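Local coordinates for uncharacterized protein YLR132C (Kluyveromyces marxianus, PDB 6PFQ) that is the U6 snRNA phosphodiesterase Usb1 of the 2H phosphodiesterase superfamily, which probably trims the 3' end of U6 snRNA as an exoribonuclease, at residues Glu77-Leu89 against Leu127-Pro139. Residues are numbered along the deposited sequence; the frame is centred on the assembly and turned at random.
Sequences EKMGRIRQEIRAL and LKPVLSIVEKYKP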
loop_
_atom_site.group_PDB
_atom_site.type_symbol
_atom_site.label_atom_id
_atom_site.label_comp_id
_atom_site.label_asym_id
_atom_site.label_seq_id
_atom_site.Cartn_x
_atom_site.Cartn_y
_atom_site.Cartn_z
ATOM N N GLU A 77 -18.548 -14.002 10.473
ATOM C CA GLU A 77 -18.826 -15.002 9.446
ATOM C C GLU A 77 -17.869 -14.840 8.276
ATOM O O GLU A 77 -17.232 -15.805 7.835
ATOM C CB GLU A 77 -20.272 -14.886 8.943
ATOM C CG GLU A 77 -21.358 -15.331 9.897
ATOM C CD GLU A 77 -21.026 -16.639 10.565
ATOM O OE1 GLU A 77 -20.992 -16.653 11.813
ATOM O OE2 GLU A 77 -20.772 -17.635 9.839
ATOM N N LYS A 78 -17.792 -13.623 7.731
ATOM C CA LYS A 78 -17.026 -13.413 6.514
ATOM C C LYS A 78 -15.522 -13.458 6.774
ATOM O O LYS A 78 -14.783 -14.090 6.011
ATOM C CB LYS A 78 -17.434 -12.085 5.870
ATOM C CG LYS A 78 -18.925 -11.918 5.648
ATOM C CD LYS A 78 -19.426 -12.709 4.466
ATOM C CE LYS A 78 -20.921 -12.514 4.255
ATOM N NZ LYS A 78 -21.475 -13.547 3.338
ATOM N N MET A 79 -15.046 -12.816 7.850
ATOM C CA MET A 79 -13.609 -12.858 8.124
ATOM C C MET A 79 -13.147 -14.263 8.471
ATOM O O MET A 79 -12.061 -14.674 8.056
ATOM C CB MET A 79 -13.206 -11.886 9.232
ATOM C CG MET A 79 -13.422 -10.380 8.917
ATOM S SD MET A 79 -12.485 -9.827 7.450
ATOM C CE MET A 79 -10.780 -9.978 8.011
ATOM N N GLY A 80 -13.948 -15.018 9.227
ATOM C CA GLY A 80 -13.586 -16.402 9.501
ATOM C C GLY A 80 -13.478 -17.242 8.243
ATOM O O GLY A 80 -12.518 -17.998 8.069
ATOM N N ARG A 81 -14.435 -17.091 7.320
ATOM C CA ARG A 81 -14.342 -17.807 6.048
ATOM C C ARG A 81 -13.095 -17.377 5.281
ATOM O O ARG A 81 -12.422 -18.205 4.670
ATOM C CB ARG A 81 -15.608 -17.585 5.209
ATOM C CG ARG A 81 -16.809 -18.514 5.569
ATOM C CD ARG A 81 -18.106 -18.004 4.910
ATOM N NE ARG A 81 -19.243 -18.912 5.031
ATOM C CZ ARG A 81 -20.113 -18.898 6.043
ATOM N NH1 ARG A 81 -19.976 -18.021 7.030
ATOM N NH2 ARG A 81 -21.127 -19.761 6.070
ATOM N N ILE A 82 -12.787 -16.078 5.279
ATOM C CA ILE A 82 -11.557 -15.617 4.638
ATOM C C ILE A 82 -10.335 -16.300 5.250
ATOM O O ILE A 82 -9.511 -16.880 4.533
ATOM C CB ILE A 82 -11.446 -14.085 4.734
ATOM C CG1 ILE A 82 -12.515 -13.443 3.841
ATOM C CG2 ILE A 82 -10.072 -13.665 4.311
ATOM C CD1 ILE A 82 -12.544 -11.914 3.933
ATOM N N ARG A 83 -10.219 -16.265 6.585
ATOM C CA ARG A 83 -9.085 -16.885 7.271
ATOM C C ARG A 83 -8.980 -18.374 6.947
ATOM O O ARG A 83 -7.912 -18.872 6.572
ATOM C CB ARG A 83 -9.228 -16.693 8.788
ATOM N N GLN A 84 -10.099 -19.089 7.018
ATOM C CA GLN A 84 -10.064 -20.529 6.782
ATOM C C GLN A 84 -9.663 -20.837 5.348
ATOM O O GLN A 84 -8.864 -21.747 5.103
ATOM C CB GLN A 84 -11.423 -21.146 7.099
ATOM N N GLU A 85 -10.228 -20.105 4.384
ATOM C CA GLU A 85 -9.895 -20.372 2.994
ATOM C C GLU A 85 -8.458 -19.968 2.663
ATOM O O GLU A 85 -7.815 -20.620 1.834
ATOM C CB GLU A 85 -10.892 -19.675 2.073
ATOM C CG GLU A 85 -12.234 -20.383 1.992
ATOM C CD GLU A 85 -12.903 -20.219 0.633
ATOM O OE1 GLU A 85 -12.173 -20.005 -0.360
ATOM O OE2 GLU A 85 -14.155 -20.302 0.559
ATOM N N ILE A 86 -7.934 -18.903 3.272
ATOM C CA ILE A 86 -6.531 -18.570 3.025
ATOM C C ILE A 86 -5.622 -19.669 3.576
ATOM O O ILE A 86 -4.689 -20.119 2.904
ATOM C CB ILE A 86 -6.185 -17.180 3.601
ATOM C CG1 ILE A 86 -6.554 -16.074 2.599
ATOM C CG2 ILE A 86 -4.709 -17.073 3.908
ATOM C CD1 ILE A 86 -6.790 -14.730 3.228
ATOM N N ARG A 87 -5.911 -20.151 4.786
ATOM C CA ARG A 87 -5.158 -21.272 5.342
ATOM C C ARG A 87 -5.210 -22.478 4.421
ATOM O O ARG A 87 -4.199 -23.162 4.229
ATOM C CB ARG A 87 -5.696 -21.638 6.730
ATOM N N ALA A 88 -6.364 -22.734 3.809
ATOM C CA ALA A 88 -6.511 -23.903 2.951
ATOM C C ALA A 88 -5.762 -23.753 1.633
ATOM O O ALA A 88 -5.635 -24.737 0.898
ATOM C CB ALA A 88 -7.998 -24.185 2.687
ATOM N N LEU A 89 -5.269 -22.561 1.301
ATOM C CA LEU A 89 -4.471 -22.448 0.092
ATOM C C LEU A 89 -3.202 -23.272 0.227
ATOM O O LEU A 89 -2.680 -23.477 1.330
ATOM C CB LEU A 89 -4.114 -20.990 -0.202
ATOM C CG LEU A 89 -5.291 -20.096 -0.578
ATOM C CD1 LEU A 89 -4.808 -18.642 -0.791
ATOM C CD2 LEU A 89 -5.992 -20.652 -1.823
ATOM N N LEU A 127 -0.566 -13.595 -5.395
ATOM C CA LEU A 127 -1.621 -13.066 -4.554
ATOM C C LEU A 127 -3.010 -13.237 -5.165
ATOM O O LEU A 127 -4.016 -13.051 -4.464
ATOM C CB LEU A 127 -1.342 -11.567 -4.260
ATOM C CG LEU A 127 -0.261 -11.343 -3.208
ATOM C CD1 LEU A 127 0.134 -9.883 -3.157
ATOM C CD2 LEU A 127 -0.827 -11.801 -1.830
ATOM N N LYS A 128 -3.100 -13.565 -6.449
ATOM C CA LYS A 128 -4.414 -13.735 -7.065
ATOM C C LYS A 128 -5.339 -14.666 -6.288
ATOM O O LYS A 128 -6.515 -14.307 -6.110
ATOM C CB LYS A 128 -4.258 -14.229 -8.509
ATOM C CG LYS A 128 -5.581 -14.329 -9.234
ATOM C CD LYS A 128 -5.356 -14.633 -10.710
ATOM C CE LYS A 128 -6.676 -14.684 -11.470
ATOM N NZ LYS A 128 -7.313 -13.337 -11.548
ATOM N N PRO A 129 -4.899 -15.815 -5.771
ATOM C CA PRO A 129 -5.849 -16.660 -5.022
ATOM C C PRO A 129 -6.305 -16.024 -3.720
ATOM O O PRO A 129 -7.434 -16.275 -3.290
ATOM C CB PRO A 129 -5.076 -17.965 -4.787
ATOM C CG PRO A 129 -3.892 -17.900 -5.640
ATOM C CD PRO A 129 -3.595 -16.475 -5.946
ATOM N N VAL A 130 -5.463 -15.190 -3.092
ATOM C CA VAL A 130 -5.879 -14.438 -1.911
ATOM C C VAL A 130 -6.939 -13.408 -2.280
ATOM O O VAL A 130 -7.986 -13.315 -1.638
ATOM C CB VAL A 130 -4.655 -13.765 -1.255
ATOM C CG1 VAL A 130 -5.063 -12.883 -0.076
ATOM C CG2 VAL A 130 -3.617 -14.820 -0.837
ATOM N N LEU A 131 -6.679 -12.599 -3.317
ATOM C CA LEU A 131 -7.685 -11.619 -3.718
ATOM C C LEU A 131 -9.000 -12.303 -4.080
ATOM O O LEU A 131 -10.083 -11.771 -3.805
ATOM C CB LEU A 131 -7.165 -10.793 -4.895
ATOM C CG LEU A 131 -5.946 -9.914 -4.549
ATOM C CD1 LEU A 131 -5.692 -9.016 -5.753
ATOM C CD2 LEU A 131 -6.197 -9.077 -3.326
ATOM N N SER A 132 -8.922 -13.485 -4.702
ATOM C CA SER A 132 -10.153 -14.177 -5.069
ATOM C C SER A 132 -10.987 -14.505 -3.844
ATOM O O SER A 132 -12.211 -14.363 -3.870
ATOM C CB SER A 132 -9.843 -15.447 -5.857
ATOM O OG SER A 132 -9.362 -15.102 -7.136
ATOM N N ILE A 133 -10.338 -14.929 -2.759
ATOM C CA ILE A 133 -11.051 -15.201 -1.517
ATOM C C ILE A 133 -11.689 -13.931 -0.967
ATOM O O ILE A 133 -12.850 -13.939 -0.535
ATOM C CB ILE A 133 -10.083 -15.831 -0.496
ATOM C CG1 ILE A 133 -9.668 -17.231 -0.969
ATOM C CG2 ILE A 133 -10.743 -15.910 0.885
ATOM C CD1 ILE A 133 -8.397 -17.714 -0.360
ATOM N N VAL A 134 -10.943 -12.813 -0.980
ATOM C CA VAL A 134 -11.498 -11.544 -0.506
ATOM C C VAL A 134 -12.718 -11.148 -1.325
ATOM O O VAL A 134 -13.751 -10.738 -0.775
ATOM C CB VAL A 134 -10.422 -10.430 -0.521
ATOM C CG1 VAL A 134 -11.052 -9.080 -0.060
ATOM C CG2 VAL A 134 -9.248 -10.813 0.389
ATOM N N GLU A 135 -12.618 -11.250 -2.649
ATOM C CA GLU A 135 -13.753 -10.876 -3.491
ATOM C C GLU A 135 -14.971 -11.729 -3.183
ATOM O O GLU A 135 -16.107 -11.248 -3.276
ATOM C CB GLU A 135 -13.381 -11.023 -4.965
ATOM N N LYS A 136 -14.756 -12.995 -2.821
ATOM C CA LYS A 136 -15.887 -13.878 -2.538
ATOM C C LYS A 136 -16.629 -13.455 -1.275
ATOM O O LYS A 136 -17.863 -13.542 -1.215
ATOM C CB LYS A 136 -15.405 -15.326 -2.420
ATOM C CG LYS A 136 -16.494 -16.346 -2.101
ATOM C CD LYS A 136 -15.987 -17.779 -2.320
ATOM C CE LYS A 136 -17.029 -18.821 -1.922
ATOM N NZ LYS A 136 -16.379 -20.143 -1.681
ATOM N N TYR A 137 -15.906 -13.029 -0.244
ATOM C CA TYR A 137 -16.518 -12.815 1.059
ATOM C C TYR A 137 -16.696 -11.358 1.455
ATOM O O TYR A 137 -17.319 -11.094 2.483
ATOM C CB TYR A 137 -15.703 -13.531 2.144
ATOM C CG TYR A 137 -15.748 -15.027 1.951
ATOM C CD1 TYR A 137 -16.936 -15.726 2.142
ATOM C CD2 TYR A 137 -14.621 -15.740 1.551
ATOM C CE1 TYR A 137 -17.001 -17.086 1.944
ATOM C CE2 TYR A 137 -14.676 -17.118 1.356
ATOM C CZ TYR A 137 -15.876 -17.780 1.564
ATOM O OH TYR A 137 -15.970 -19.138 1.376
ATOM N N LYS A 138 -16.191 -10.404 0.690
ATOM C CA LYS A 138 -16.247 -9.034 1.189
ATOM C C LYS A 138 -17.684 -8.506 1.128
ATOM O O LYS A 138 -18.511 -9.023 0.370
ATOM C CB LYS A 138 -15.287 -8.145 0.402
ATOM C CG LYS A 138 -15.739 -7.793 -0.986
ATOM C CD LYS A 138 -14.657 -6.972 -1.668
ATOM C CE LYS A 138 -14.963 -6.831 -3.153
ATOM N NZ LYS A 138 -15.875 -5.666 -3.376
ATOM N N PRO A 139 -18.039 -7.561 2.000
ATOM C CA PRO A 139 -19.404 -7.022 1.969
ATOM C C PRO A 139 -19.728 -6.392 0.623
ATOM O O PRO A 139 -18.860 -5.858 -0.072
ATOM C CB PRO A 139 -19.411 -5.966 3.082
ATOM C CG PRO A 139 -18.153 -6.107 3.817
ATOM C CD PRO A 139 -17.188 -6.894 2.998
#
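Tyr137, Ile133 and Glu85 carry the packing of two nearly antiparallel helices, whose axes pass 9.6 Å apart at 157°, on the outside of one four-stranded sheet of the 2H phosphodiesterase fold. The pair illustrates how neighbouring helices can divide their interface into a greasy inner side and a polar outer side. Toward the sheet, Ile82 meets Leu12 of strand 9-16, while Ile86 and Val130 both rest on Leu205 of strand 204-209. Tyr137 is a knob in a hole formed by Lys78, Arg81, Ile82 and Glu85. Its ring is sandwiched: CB of Arg81 makes a CH-pi contact 3.7 Å from the ring centroid, and CG of its own neighbour Lys136 lies over the opposite face. One turn back along the helix, Ile133 has CG1 beside the backbone N (chi1 -68°), and the extended chi2 of 159° then sends CD1 to 3.7 Å from Leu89 CD1 and 3.9 Å from Ile86 CG1. An alanine in place of this isoleucine is likely to open a gap between Leu89 and Ile86, leaving both leucine methyls less firmly held. On the side away from the sheet the Glu85 carboxylate stands almost perpendicular to the tyrosine ring, at its edge. Tyr137 OH is modelled 2.3 Å from Glu85 OE2, implausibly short and so doubtful in its exact length; Lys136 NZ forms a salt bridge to Glu85 OE2 at 3.2 Å, on its syn lone pair.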